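Local atomic coordinates of ethylbenzene dehydrogenase alpha-subunit (Aromatoleum aromaticum, PDB entry 2IVF), a protein that belongs to the molybdopterin oxidoreductase family and carries molybdenum, two pterin guanine dinucleotide cofactors and an iron-sulfur cluster. Residues K159-S162 with W163-A167; G699-A702 with A703-L707. All coordinates share one frame; numbering follows the deposited sequence.

How the interactions relate
Interaction 1 opens helix 163-181 and interaction 2 closes helix 687-704, so the pair marks the start of one helix and the end of another, far apart in sequence. Their centres lie 19 Å apart and their nearest atoms about 6 Å, without touching. The two helices pack together: Trp163 and Ala167 touch Leu693, while Arg701, Arg705 and Leu707 lie on Ile175. Strand 158-160, which leads into interaction 1, is an outermost strand, within this chain, of a mixed six-stranded sheet. Salt bridges from Asp164 to Lys697 and from Arg701 and Arg705 to Asp172 add to the packing, tying two sequence-distant parts of the subunit together near its periphery.

Interaction 1 of 2, residues K159-S162 with W163-A167; sequences KRVS and WDEAA
Ser162 OG accepts the backbone N-H of Glu165 at 3.0 Å from Glu165 N, with an angle of 162° at the hydrogen. A chi1 of 64° sets the hydroxyl between the residue's own N and carbonyl carbon, turned over the first turn of the helix. Ser162 also supplies a main-chain acceptor: its O takes the N-H of Ala166, 3.0 Å from Ala166 N. Side chain and carbonyl of one residue thus engage two successive amides at the helix start.

Beside the cap, Val161 packs against the returning turn with both methyls. CG1 rests on the carboxylate carbon of Glu165, 3.7 Å from Glu165 CD, and CG2 meets the methyl of Ala166, 3.9 Å from Ala166 CB. Glu165 crosses Val161 at about a right angle; its CG stands anti to the backbone N (chi1 167°) and the chain runs on extended, carrying the carboxylate across the valine side chain, with Glu165 OE1 3.7 Å from both Val161 CB and Val161 CG1. Its OE2 forms a salt bridge with Lys148, on the strand next to 158-160, so the acid ties the helix start to the sheet. Asp164 OD1 forms a salt bridge with Lys697 of helix 687-704. The Trp163 indole leads away from Ser162 into the interior, where NE1 bonds to Glu683 O, Arg685 makes a cation-pi contact and Leu650 and Leu693 touch its side chain. The serine hydroxyl bonded to the amide three residues on is a classical helix N-cap, here at the turn from strand 158-160 into helix 163-181.

Interaction 2 of 2, residues G699-A702 with A703-L707; sequences GERA and AARGL
Ala702 O is approached by the backbone as it leaves the helix: Leu707 N donates to it at 2.9 Å, nearly straight at 165°, and Arg705 N adds a weak bond. The regular i to i+4 bonds run up to this point, Ala704 N to Glu700 O and Arg705 N to Arg701 O, the latter sharing its N-H with the weak bond to Ala702 O. The tight part centres on Ala702, buried against Tyr720, in a loop farther along the chain, with its carbonyl held by these bonds; its methyl touches Leu707 CB more loosely, at 4.4 Å from Ala702 CB. Gly706, with phi 68°, turns the chain, and its N bonds to Ala703 O; together with the Leu707 bond this makes a Schellman motif that ends helix 687-704. Ala703 and Ala704, by contrast, are exposed on the solvent side. The side chains of Arg701 and Arg705 cross obliquely and lie on Ile175 of helix 163-181, their guanidinium planes 33° apart. Arg701 is bent at chi2 and chi3, bringing its NH1 to 3.9 Å from Ala704 CB, while its NH2 stands 4.0 Å from Arg705 CD. Asp172 of helix 163-181 forms salt bridges with both arginines, which probably offsets their like charges, and Arg705 NH2 takes a further carboxylate from Asp176.

Interaction 1 of 2, residues K159-S162 with W163-A167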
# COMPACT_ATOMS: atom_id res chain seq x y z
N LYS A 159 -31.23 -4.31 -8.50
CA LYS A 159 -32.28 -4.22 -7.49
C LYS A 159 -31.94 -5.12 -6.31
O LYS A 159 -31.25 -6.14 -6.43
CB LYS A 159 -33.62 -4.61 -8.10
CG LYS A 159 -33.87 -6.11 -8.24
CD LYS A 159 -35.17 -6.35 -8.98
CE LYS A 159 -35.35 -7.80 -9.39
NZ LYS A 159 -36.64 -8.02 -10.09
N ARG A 160 -32.37 -4.67 -5.14
CA ARG A 160 -32.20 -5.44 -3.95
C ARG A 160 -33.18 -6.61 -4.01
O ARG A 160 -34.32 -6.44 -4.42
CB ARG A 160 -32.61 -4.57 -2.77
CG ARG A 160 -32.50 -5.23 -1.44
CD ARG A 160 -33.10 -4.33 -0.37
NE ARG A 160 -33.07 -4.98 0.95
CZ ARG A 160 -33.52 -4.42 2.08
NH1 ARG A 160 -34.03 -3.19 2.08
NH2 ARG A 160 -33.46 -5.11 3.22
N VAL A 161 -32.72 -7.79 -3.57
CA VAL A 161 -33.61 -8.93 -3.35
C VAL A 161 -33.23 -9.56 -2.02
O VAL A 161 -32.22 -9.17 -1.45
CB VAL A 161 -33.42 -9.97 -4.46
CG1 VAL A 161 -33.75 -9.34 -5.82
CG2 VAL A 161 -31.98 -10.48 -4.45
N SER A 162 -34.01 -10.55 -1.57
CA SER A 162 -33.73 -11.23 -0.34
C SER A 162 -32.64 -12.24 -0.56
O SER A 162 -32.42 -12.70 -1.69
CB SER A 162 -34.95 -11.95 0.22
OG SER A 162 -35.39 -12.99 -0.65
N TRP A 163 -31.97 -12.61 0.52
CA TRP A 163 -31.02 -13.72 0.47
C TRP A 163 -31.74 -14.98 -0.04
O TRP A 163 -31.20 -15.79 -0.75
CB TRP A 163 -30.44 -14.00 1.85
CG TRP A 163 -29.25 -13.24 2.14
CD1 TRP A 163 -29.18 -12.08 2.81
CD2 TRP A 163 -27.94 -13.59 1.77
NE1 TRP A 163 -27.87 -11.65 2.88
CE2 TRP A 163 -27.08 -12.59 2.26
CE3 TRP A 163 -27.38 -14.68 1.08
CZ2 TRP A 163 -25.71 -12.63 2.08
CZ3 TRP A 163 -26.02 -14.72 0.91
CH2 TRP A 163 -25.19 -13.70 1.40
N ASP A 164 -32.97 -15.14 0.35
CA ASP A 164 -33.73 -16.29 -0.08
C ASP A 164 -33.87 -16.36 -1.60
O ASP A 164 -33.66 -17.40 -2.21
CB ASP A 164 -35.10 -16.22 0.53
CG ASP A 164 -35.75 -17.55 0.60
OD1 ASP A 164 -35.33 -18.31 1.50
OD2 ASP A 164 -36.65 -17.80 -0.24
N GLU A 165 -34.24 -15.25 -2.21
CA GLU A 165 -34.37 -15.19 -3.66
C GLU A 165 -33.04 -15.42 -4.33
O GLU A 165 -32.93 -16.25 -5.26
CB GLU A 165 -34.95 -13.85 -4.10
CG GLU A 165 -34.81 -13.60 -5.62
CD GLU A 165 -35.71 -12.51 -6.16
OE1 GLU A 165 -36.45 -11.90 -5.39
OE2 GLU A 165 -35.69 -12.30 -7.38
N ALA A 166 -32.01 -14.71 -3.84
CA ALA A 166 -30.65 -14.72 -4.43
C ALA A 166 -29.98 -16.10 -4.32
O ALA A 166 -29.54 -16.67 -5.32
CB ALA A 166 -29.81 -13.63 -3.80
N ALA A 167 -30.01 -16.68 -3.12
CA ALA A 167 -29.48 -18.04 -2.93
C ALA A 167 -30.29 -19.06 -3.71
O ALA A 167 -29.74 -20.03 -4.22
CB ALA A 167 -29.43 -18.39 -1.44

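Interaction 2 of 2, residues G699-A702 with A703-L707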
# COMPACT_ATOMS: atom_id res chain seq x y z
N GLY A 699 -30.19 -28.16 -1.89
CA GLY A 699 -30.94 -29.29 -1.39
C GLY A 699 -32.44 -29.07 -1.45
O GLY A 699 -33.17 -29.91 -1.96
N GLU A 700 -32.90 -27.93 -0.94
CA GLU A 700 -34.34 -27.64 -0.83
C GLU A 700 -34.96 -27.51 -2.24
O GLU A 700 -36.00 -28.09 -2.51
CB GLU A 700 -34.56 -26.34 -0.04
CG GLU A 700 -34.32 -26.47 1.49
CD GLU A 700 -34.46 -25.15 2.26
OE1 GLU A 700 -34.68 -24.10 1.62
OE2 GLU A 700 -34.34 -25.18 3.51
N ARG A 701 -34.27 -26.77 -3.11
CA ARG A 701 -34.73 -26.54 -4.48
C ARG A 701 -34.72 -27.85 -5.25
O ARG A 701 -35.68 -28.16 -5.98
CB ARG A 701 -33.88 -25.47 -5.17
CG ARG A 701 -33.93 -24.05 -4.51
CD ARG A 701 -35.33 -23.49 -4.52
NE ARG A 701 -35.73 -23.43 -5.92
CZ ARG A 701 -36.92 -23.77 -6.40
NH1 ARG A 701 -37.91 -24.18 -5.61
NH2 ARG A 701 -37.11 -23.71 -7.71
N ALA A 702 -33.68 -28.65 -5.05
CA ALA A 702 -33.64 -29.95 -5.71
C ALA A 702 -34.84 -30.74 -5.26
O ALA A 702 -35.54 -31.36 -6.09
CB ALA A 702 -32.37 -30.68 -5.38
N ALA A 703 -35.12 -30.71 -3.96
CA ALA A 703 -36.23 -31.51 -3.42
C ALA A 703 -37.57 -31.06 -4.01
O ALA A 703 -38.38 -31.88 -4.44
CB ALA A 703 -36.25 -31.42 -1.87
N ALA A 704 -37.80 -29.75 -4.01
CA ALA A 704 -39.03 -29.17 -4.57
C ALA A 704 -39.18 -29.50 -6.06
O ALA A 704 -40.29 -29.63 -6.56
CB ALA A 704 -39.04 -27.66 -4.36
N ARG A 705 -38.04 -29.63 -6.76
CA ARG A 705 -38.01 -29.95 -8.18
C ARG A 705 -38.04 -31.45 -8.44
O ARG A 705 -38.05 -31.88 -9.59
CB ARG A 705 -36.79 -29.31 -8.83
CG ARG A 705 -36.91 -27.81 -8.91
CD ARG A 705 -35.65 -27.10 -9.35
NE ARG A 705 -35.26 -27.43 -10.73
CZ ARG A 705 -34.22 -26.92 -11.37
NH1 ARG A 705 -33.44 -26.02 -10.81
NH2 ARG A 705 -33.96 -27.30 -12.61
N GLY A 706 -38.08 -32.24 -7.38
CA GLY A 706 -38.16 -33.69 -7.49
C GLY A 706 -36.90 -34.33 -8.06
O GLY A 706 -36.99 -35.40 -8.68
N LEU A 707 -35.76 -33.70 -7.82
CA LEU A 707 -34.46 -34.19 -8.24
C LEU A 707 -33.71 -34.74 -7.01
O LEU A 707 -33.89 -34.21 -5.89
CB LEU A 707 -33.64 -33.05 -8.90
CG LEU A 707 -34.28 -32.40 -10.16
CD1 LEU A 707 -33.53 -31.15 -10.63
CD2 LEU A 707 -34.42 -33.41 -11.33